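Local coordinates for hypothetical signal peptide protein (Sinorhizobium meliloti, PDB 3PJY) that is of unknown function, belongs to the DUF192 family of small beta-rich proteins, and has been put forward as a possible transcription regulator, at residues L68-R82 and E100-V113. Sequence-based numbering, arbitrary orientation.
Sequences LPLDMLFIASDGTIR and EPVAYVLELNAGTV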
ATOM      1  N   LEU B  68     -16.250 -17.422  -0.369  1.00 17.80           N
ATOM      2  CA  LEU B  68     -15.462 -16.587  -1.287  1.00 18.33           C
ATOM      3  C   LEU B  68     -14.428 -17.488  -1.959  1.00 16.51           C
ATOM      4  O   LEU B  68     -13.686 -18.182  -1.254  1.00 17.65           O
ATOM      5  CB  LEU B  68     -14.671 -15.529  -0.499  1.00 18.89           C
ATOM      6  CG  LEU B  68     -15.499 -14.420   0.195  1.00 22.18           C
ATOM      7  CD1 LEU B  68     -14.607 -13.665   1.188  1.00 27.30           C
ATOM      8  CD2 LEU B  68     -16.048 -13.512  -0.877  1.00 24.53           C
ATOM      9  N   PRO B  69     -14.337 -17.464  -3.311  1.00 17.83           N
ATOM     10  CA  PRO B  69     -13.199 -18.119  -3.929  1.00 18.87           C
ATOM     11  C   PRO B  69     -11.916 -17.352  -3.566  1.00 17.47           C
ATOM     12  O   PRO B  69     -11.936 -16.113  -3.515  1.00 17.87           O
ATOM     13  CB  PRO B  69     -13.493 -18.035  -5.418  1.00 22.24           C
ATOM     14  CG  PRO B  69     -14.414 -16.931  -5.558  1.00 24.44           C
ATOM     15  CD  PRO B  69     -15.205 -16.800  -4.293  1.00 22.22           C
ATOM     16  N   LEU B  70     -10.852 -18.080  -3.303  1.00 17.41           N
ATOM     17  CA  LEU B  70      -9.599 -17.476  -2.750  1.00 16.48           C
ATOM     18  C   LEU B  70      -8.371 -17.902  -3.534  1.00 18.03           C
ATOM     19  O   LEU B  70      -8.303 -19.019  -4.036  1.00 19.27           O
ATOM     20  CB  LEU B  70      -9.392 -17.861  -1.278  1.00 17.33           C
ATOM     21  CG  LEU B  70     -10.485 -17.426  -0.318  1.00 16.73           C
ATOM     22  CD1 LEU B  70     -10.187 -17.987   1.111  1.00 17.21           C
ATOM     23  CD2 LEU B  70     -10.642 -15.875  -0.289  1.00 17.71           C
ATOM     24  N   ASP B  71      -7.373 -17.020  -3.559  1.00 16.32           N
ATOM     25  CA  ASP B  71      -6.000 -17.375  -3.872  1.00 15.41           C
ATOM     26  C   ASP B  71      -5.228 -17.522  -2.543  1.00 14.94           C
ATOM     27  O   ASP B  71      -5.433 -16.738  -1.594  1.00 14.86           O
ATOM     28  CB  ASP B  71      -5.293 -16.275  -4.683  1.00 15.34           C
ATOM     29  CG  ASP B  71      -5.757 -16.141  -6.112  1.00 18.14           C
ATOM     30  OD1 ASP B  71      -6.533 -17.001  -6.617  1.00 19.61           O
ATOM     31  OD2 ASP B  71      -5.325 -15.142  -6.766  1.00 19.53           O
HETATM   32  N   MSE B  72      -4.392 -18.551  -2.451  1.00 15.28           N
HETATM   33  CA  MSE B  72      -3.594 -18.860  -1.270  1.00 15.53           C
HETATM   34  C   MSE B  72      -2.119 -18.711  -1.570  1.00 16.22           C
HETATM   35  O   MSE B  72      -1.627 -19.296  -2.555  1.00 16.86           O
HETATM   36  CB  MSE B  72      -3.880 -20.285  -0.743  1.00 15.40           C
HETATM   37  CG  MSE B  72      -5.248 -20.491  -0.331  1.00 18.77           C
HETATM   38 SE   MSE B  72      -5.354 -22.333   0.256  0.75 21.28          SE
HETATM   39  CE  MSE B  72      -7.217 -22.292   0.877  1.00 21.74           C
ATOM     40  N   LEU B  73      -1.393 -17.936  -0.772  1.00 15.46           N
ATOM     41  CA  LEU B  73       0.038 -17.756  -0.940  1.00 13.11           C
ATOM     42  C   LEU B  73       0.724 -18.313   0.323  1.00 14.35           C
ATOM     43  O   LEU B  73       0.404 -17.894   1.420  1.00 14.51           O
ATOM     44  CB  LEU B  73       0.430 -16.297  -1.143  1.00 14.45           C
ATOM     45  CG  LEU B  73      -0.158 -15.548  -2.344  1.00 16.87           C
ATOM     46  CD1 LEU B  73      -1.651 -15.244  -2.198  1.00 19.84           C
ATOM     47  CD2 LEU B  73       0.577 -14.220  -2.498  1.00 22.62           C
ATOM     48  N   PHE B  74       1.622 -19.276   0.131  1.00 14.91           N
ATOM     49  CA  PHE B  74       2.376 -19.945   1.210  1.00 15.78           C
ATOM     50  C   PHE B  74       3.712 -19.270   1.335  1.00 17.03           C
ATOM     51  O   PHE B  74       4.451 -19.216   0.361  1.00 16.73           O
ATOM     52  CB  PHE B  74       2.515 -21.408   0.830  1.00 17.20           C
ATOM     53  CG  PHE B  74       1.196 -22.152   0.851  1.00 15.72           C
ATOM     54  CD1 PHE B  74       0.733 -22.728   2.026  1.00 18.30           C
ATOM     55  CD2 PHE B  74       0.444 -22.288  -0.271  1.00 19.24           C
ATOM     56  CE1 PHE B  74      -0.455 -23.410   2.060  1.00 19.12           C
ATOM     57  CE2 PHE B  74      -0.769 -22.952  -0.232  1.00 19.72           C
ATOM     58  CZ  PHE B  74      -1.217 -23.505   0.954  1.00 21.09           C
ATOM     59  N   ILE B  75       4.017 -18.727   2.502  1.00 14.53           N
ATOM     60  CA  ILE B  75       5.049 -17.738   2.671  1.00 16.14           C
ATOM     61  C   ILE B  75       6.055 -18.127   3.738  1.00 16.42           C
ATOM     62  O   ILE B  75       5.675 -18.505   4.855  1.00 16.98           O
ATOM     63  CB  ILE B  75       4.423 -16.342   2.983  1.00 16.24           C
ATOM     64  CG1 ILE B  75       3.518 -15.893   1.794  1.00 18.94           C
ATOM     65  CG2 ILE B  75       5.485 -15.287   3.281  1.00 17.46           C
ATOM     66  CD1 ILE B  75       2.647 -14.670   2.141  1.00 19.52           C
ATOM     67  N   ALA B  76       7.326 -17.990   3.407  1.00 16.55           N
ATOM     68  CA  ALA B  76       8.405 -18.314   4.359  1.00 19.02           C
ATOM     69  C   ALA B  76       8.538 -17.237   5.433  1.00 20.07           C
ATOM     70  O   ALA B  76       8.009 -16.148   5.300  1.00 18.91           O
ATOM     71  CB  ALA B  76       9.714 -18.476   3.584  1.00 21.31           C
ATOM     72  N   SER B  77       9.302 -17.519   6.505  1.00 21.01           N
ATOM     73  CA  SER B  77       9.477 -16.514   7.558  1.00 21.37           C
ATOM     74  C   SER B  77      10.105 -15.191   7.109  1.00 22.81           C
ATOM     75  O   SER B  77       9.865 -14.147   7.737  1.00 24.72           O
ATOM     76  CB  SER B  77      10.313 -17.074   8.743  1.00 27.19           C
ATOM     77  OG  SER B  77      11.531 -17.517   8.261  1.00 30.80           O
ATOM     78  N   ASP B  78      10.891 -15.235   6.042  1.00 21.24           N
ATOM     79  CA  ASP B  78      11.524 -14.031   5.511  1.00 23.51           C
ATOM     80  C   ASP B  78      10.621 -13.285   4.509  1.00 24.04           C
ATOM     81  O   ASP B  78      11.034 -12.280   3.901  1.00 23.97           O
ATOM     82  CB  ASP B  78      12.880 -14.351   4.889  1.00 23.36           C
ATOM     83  CG  ASP B  78      12.793 -15.169   3.613  1.00 29.47           C
ATOM     84  OD1 ASP B  78      11.699 -15.528   3.124  1.00 24.07           O
ATOM     85  OD2 ASP B  78      13.873 -15.476   3.045  1.00 37.22           O
ATOM     86  N   GLY B  79       9.407 -13.781   4.345  1.00 20.33           N
ATOM     87  CA  GLY B  79       8.435 -13.151   3.441  1.00 19.43           C
ATOM     88  C   GLY B  79       8.431 -13.680   2.015  1.00 16.64           C
ATOM     89  O   GLY B  79       7.541 -13.281   1.212  1.00 16.73           O
ATOM     90  N   THR B  80       9.329 -14.607   1.666  1.00 16.68           N
ATOM     91  CA  THR B  80       9.323 -15.178   0.319  1.00 17.24           C
ATOM     92  C   THR B  80       8.090 -16.023   0.077  1.00 16.46           C
ATOM     93  O   THR B  80       7.739 -16.911   0.889  1.00 18.13           O
ATOM     94  CB  THR B  80      10.585 -16.022   0.041  1.00 20.25           C
ATOM     95  OG1 THR B  80      11.744 -15.220   0.244  1.00 25.02           O
ATOM     96  CG2 THR B  80      10.609 -16.474  -1.377  1.00 21.06           C
ATOM     97  N   ILE B  81       7.408 -15.753  -1.025  1.00 16.43           N
ATOM     98  CA  ILE B  81       6.304 -16.574  -1.443  1.00 16.69           C
ATOM     99  C   ILE B  81       6.866 -17.842  -2.077  1.00 18.79           C
ATOM    100  O   ILE B  81       7.486 -17.799  -3.145  1.00 19.43           O
ATOM    101  CB  ILE B  81       5.393 -15.821  -2.414  1.00 17.65           C
ATOM    102  CG1 ILE B  81       4.817 -14.576  -1.767  1.00 19.34           C
ATOM    103  CG2 ILE B  81       4.307 -16.733  -2.921  1.00 18.07           C
ATOM    104  CD1 ILE B  81       4.377 -13.493  -2.788  1.00 19.94           C
ATOM    105  N   ARG B  82       6.631 -18.974  -1.421  1.00 19.02           N
ATOM    106  CA  ARG B  82       7.180 -20.267  -1.849  1.00 18.30           C
ATOM    107  C   ARG B  82       6.311 -20.914  -2.890  1.00 22.67           C
ATOM    108  O   ARG B  82       6.837 -21.373  -3.915  1.00 24.08           O
ATOM    109  CB  ARG B  82       7.356 -21.219  -0.656  1.00 20.36           C
ATOM    110  CG  ARG B  82       8.270 -20.668   0.408  1.00 23.47           C
ATOM    111  CD  ARG B  82       9.701 -20.591  -0.038  1.00 39.33           C
ATOM    112  NE  ARG B  82      10.147 -21.873  -0.564  1.00 48.22           N
ATOM    113  CZ  ARG B  82      11.242 -22.054  -1.303  1.00 62.06           C
ATOM    114  NH1 ARG B  82      12.049 -21.034  -1.601  1.00 60.17           N
ATOM    115  NH2 ARG B  82      11.543 -23.279  -1.728  1.00 62.68           N
ATOM    116  N   GLU B 100       5.980 -28.059   1.984  1.00 26.62           N
ATOM    117  CA  GLU B 100       7.258 -27.710   2.561  1.00 27.46           C
ATOM    118  C   GLU B 100       6.990 -26.731   3.715  1.00 24.29           C
ATOM    119  O   GLU B 100       5.913 -26.117   3.798  1.00 24.79           O
ATOM    120  CB  GLU B 100       8.129 -26.979   1.560  1.00 28.89           C
ATOM    121  CG  GLU B 100       7.590 -25.657   1.147  1.00 26.44           C
ATOM    122  CD  GLU B 100       8.356 -25.048  -0.007  1.00 41.89           C
ATOM    123  OE1 GLU B 100       9.601 -25.042   0.033  1.00 51.72           O
ATOM    124  OE2 GLU B 100       7.701 -24.590  -0.960  1.00 45.53           O
ATOM    125  N   PRO B 101       7.981 -26.540   4.577  1.00 23.65           N
ATOM    126  CA  PRO B 101       7.737 -25.680   5.753  1.00 21.25           C
ATOM    127  C   PRO B 101       7.537 -24.229   5.375  1.00 19.08           C
ATOM    128  O   PRO B 101       8.282 -23.691   4.548  1.00 21.84           O
ATOM    129  CB  PRO B 101       9.023 -25.850   6.556  1.00 22.22           C
ATOM    130  CG  PRO B 101       9.557 -27.207   6.100  1.00 26.21           C
ATOM    131  CD  PRO B 101       9.292 -27.208   4.651  1.00 26.10           C
ATOM    132  N   VAL B 102       6.533 -23.576   5.963  1.00 18.45           N
ATOM    133  CA  VAL B 102       6.287 -22.150   5.795  1.00 16.83           C
ATOM    134  C   VAL B 102       5.898 -21.547   7.141  1.00 18.34           C
ATOM    135  O   VAL B 102       5.688 -22.276   8.123  1.00 17.32           O
ATOM    136  CB  VAL B 102       5.142 -21.877   4.763  1.00 17.47           C
ATOM    137  CG1 VAL B 102       5.604 -22.346   3.333  1.00 20.80           C
ATOM    138  CG2 VAL B 102       3.799 -22.525   5.163  1.00 18.62           C
ATOM    139  N   ALA B 103       5.820 -20.214   7.185  1.00 17.04           N
ATOM    140  CA  ALA B 103       5.518 -19.488   8.408  1.00 15.33           C
ATOM    141  C   ALA B 103       4.174 -18.760   8.367  1.00 14.56           C
ATOM    142  O   ALA B 103       3.624 -18.408   9.399  1.00 15.92           O
ATOM    143  CB  ALA B 103       6.633 -18.467   8.698  1.00 18.81           C
ATOM    144  N   TYR B 104       3.679 -18.480   7.163  1.00 15.02           N
ATOM    145  CA  TYR B 104       2.443 -17.717   6.952  1.00 14.64           C
ATOM    146  C   TYR B 104       1.707 -18.239   5.753  1.00 13.55           C
ATOM    147  O   TYR B 104       2.312 -18.820   4.823  1.00 15.69           O
ATOM    148  CB  TYR B 104       2.709 -16.239   6.700  1.00 14.37           C
ATOM    149  CG  TYR B 104       3.543 -15.523   7.716  1.00 18.09           C
ATOM    150  CD1 TYR B 104       4.924 -15.459   7.555  1.00 19.73           C
ATOM    151  CD2 TYR B 104       2.965 -14.874   8.790  1.00 19.15           C
ATOM    152  CE1 TYR B 104       5.700 -14.808   8.424  1.00 21.99           C
ATOM    153  CE2 TYR B 104       3.767 -14.194   9.708  1.00 24.91           C
ATOM    154  CZ  TYR B 104       5.125 -14.215   9.527  1.00 24.52           C
ATOM    155  OH  TYR B 104       5.925 -13.532  10.398  1.00 29.38           O
ATOM    156  N   VAL B 105       0.405 -18.001   5.722  1.00 14.21           N
ATOM    157  CA  VAL B 105      -0.390 -18.127   4.509  1.00 13.52           C
ATOM    158  C   VAL B 105      -1.172 -16.817   4.364  1.00 13.66           C
ATOM    159  O   VAL B 105      -1.746 -16.306   5.334  1.00 13.87           O
ATOM    160  CB  VAL B 105      -1.330 -19.308   4.520  1.00 13.61           C
ATOM    161  CG1 VAL B 105      -2.391 -19.259   3.407  1.00 16.30           C
ATOM    162  CG2 VAL B 105      -0.532 -20.648   4.412  1.00 14.34           C
ATOM    163  N   LEU B 106      -1.159 -16.262   3.157  1.00 13.49           N
ATOM    164  CA  LEU B 106      -2.003 -15.091   2.814  1.00 12.04           C
ATOM    165  C   LEU B 106      -3.153 -15.574   1.949  1.00 14.52           C
ATOM    166  O   LEU B 106      -2.918 -16.167   0.889  1.00 14.00           O
ATOM    167  CB  LEU B 106      -1.165 -14.018   2.097  1.00 13.90           C
ATOM    168  CG  LEU B 106      -1.893 -12.764   1.669  1.00 14.66           C
ATOM    169  CD1 LEU B 106      -2.552 -12.042   2.826  1.00 14.21           C
ATOM    170  CD2 LEU B 106      -0.908 -11.869   0.932  1.00 15.37           C
ATOM    171  N   GLU B 107      -4.379 -15.309   2.401  1.00 13.18           N
ATOM    172  CA  GLU B 107      -5.552 -15.549   1.577  1.00 12.95           C
ATOM    173  C   GLU B 107      -6.092 -14.236   1.018  1.00 14.32           C
ATOM    174  O   GLU B 107      -6.304 -13.278   1.749  1.00 13.97           O
ATOM    175  CB  GLU B 107      -6.648 -16.257   2.346  1.00 13.53           C
ATOM    176  CG  GLU B 107      -6.350 -17.703   2.596  1.00 15.98           C
ATOM    177  CD  GLU B 107      -7.440 -18.460   3.319  1.00 18.47           C
ATOM    178  OE1 GLU B 107      -8.384 -17.904   3.900  1.00 16.25           O
ATOM    179  OE2 GLU B 107      -7.333 -19.705   3.332  1.00 24.32           O
ATOM    180  N   LEU B 108      -6.285 -14.206  -0.287  1.00 13.70           N
ATOM    181  CA  LEU B 108      -6.798 -13.063  -1.013  1.00 12.59           C
ATOM    182  C   LEU B 108      -7.987 -13.505  -1.870  1.00 14.20           C
ATOM    183  O   LEU B 108      -8.166 -14.705  -2.137  1.00 14.97           O
ATOM    184  CB  LEU B 108      -5.716 -12.519  -1.938  1.00 14.63           C
ATOM    185  CG  LEU B 108      -4.423 -12.034  -1.253  1.00 14.99           C
ATOM    186  CD1 LEU B 108      -3.337 -11.751  -2.296  1.00 18.69           C
ATOM    187  CD2 LEU B 108      -4.719 -10.823  -0.419  1.00 16.64           C
ATOM    188  N   ASN B 109      -8.778 -12.555  -2.359  1.00 14.62           N
ATOM    189  CA  ASN B 109      -9.820 -12.923  -3.300  1.00 15.08           C
ATOM    190  C   ASN B 109      -9.203 -13.664  -4.483  1.00 16.94           C
ATOM    191  O   ASN B 109      -8.130 -13.301  -4.992  1.00 16.46           O
ATOM    192  CB  ASN B 109     -10.545 -11.712  -3.831  1.00 17.43           C
ATOM    193  CG  ASN B 109     -11.555 -11.160  -2.865  1.00 18.12           C
ATOM    194  OD1 ASN B 109     -12.627 -11.748  -2.670  1.00 20.11           O
ATOM    195  ND2 ASN B 109     -11.254  -9.998  -2.296  1.00 17.57           N
ATOM    196  N   ALA B 110      -9.873 -14.690  -4.979  1.00 17.52           N
ATOM    197  CA  ALA B 110      -9.396 -15.348  -6.197  1.00 18.12           C
ATOM    198  C   ALA B 110      -9.220 -14.363  -7.327  1.00 19.00           C
ATOM    199  O   ALA B 110     -10.053 -13.449  -7.530  1.00 18.78           O
ATOM    200  CB  ALA B 110     -10.334 -16.523  -6.612  1.00 19.72           C
ATOM    201  N   GLY B 111      -8.130 -14.522  -8.068  1.00 20.00           N
ATOM    202  CA  GLY B 111      -7.793 -13.618  -9.162  1.00 21.02           C
ATOM    203  C   GLY B 111      -6.838 -12.512  -8.765  1.00 19.53           C
ATOM    204  O   GLY B 111      -6.324 -11.798  -9.632  1.00 20.56           O
ATOM    205  N   THR B 112      -6.615 -12.347  -7.453  1.00 16.82           N
ATOM    206  CA  THR B 112      -5.725 -11.271  -6.976  1.00 16.80           C
ATOM    207  C   THR B 112      -4.274 -11.454  -7.427  1.00 17.84           C
ATOM    208  O   THR B 112      -3.623 -10.486  -7.825  1.00 18.25           O
ATOM    209  CB  THR B 112      -5.801 -11.069  -5.475  1.00 17.92           C
ATOM    210  OG1 THR B 112      -7.167 -10.835  -5.105  1.00 17.34           O
ATOM    211  CG2 THR B 112      -5.004  -9.818  -5.069  1.00 16.79           C
ATOM    212  N   VAL B 113      -3.800 -12.689  -7.402  1.00 17.00           N
ATOM    213  CA  VAL B 113      -2.413 -12.980  -7.830  1.00 17.70           C
ATOM    214  C   VAL B 113      -2.193 -12.540  -9.240  1.00 19.98           C
ATOM    215  O   VAL B 113      -1.223 -11.825  -9.550  1.00 19.75           O
ATOM    216  CB  VAL B 113      -2.034 -14.444  -7.574  1.00 20.27           C
ATOM    217  CG1 VAL B 113      -0.715 -14.862  -8.300  1.00 20.43           C
ATOM    218  CG2 VAL B 113      -1.942 -14.675  -6.038  1.00 17.06           C
TER
HETATM  219  O   HOH W   1     -13.418 -13.923  -4.032  1.00 20.41           O
HETATM  220  O   HOH W   2       8.537 -13.685  10.001  1.00 41.12           O
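Val102 CG2 sits close to the plane of the Phe74 ring, off its edge, while Val105 CG2 meets the ring obliquely, 3.4 Å from Phe74 CD1; Met61 touches both Phe74 and Val105 from strand 60-61. The Tyr104 ring has Ala76 O in plane at its edge, and its hydroxyl shares a water with Ser77 O. Arg82 presents the guanidinium edge to Glu100, the two planes 78° apart, and in a side-on salt bridge Arg82 NE and NH2 both grip Glu100 OE1, with Arg82 NH2 3.2 Å from Glu100 OE1. An alanine in place of Glu100 removes the carboxylate, and the Arg82 guanidinium would probably be left without this mate and freer to turn.

Phe74 and Tyr104 belong to strands 70-75 and 104-109, which pair antiparallel in the interior of the mixed sheet. At a classic beta bulge, Ile75 O accepts from both Ala103 N (2.9 Å) and Tyr104 N (3.1 Å). On the face carrying Leu73, Leu73 CD1 reaches Leu108 CD1 and Val113 CG2, each at 3.9 Å.

Asp71 CG stands beside the backbone N (chi1 -72°), bringing the carboxylate to the start of helix 112-116. There Asp71 OD2 accepts a nearly straight bond from Val113 N (3.0 Å), Gly111 N makes weak bonds to both carboxylate oxygens, and Asp71 OD1 also accepts from Asn87 N. The negative charge at this helix N-terminus is probably stabilised by the amides it receives, tying the sheet to the helix that follows.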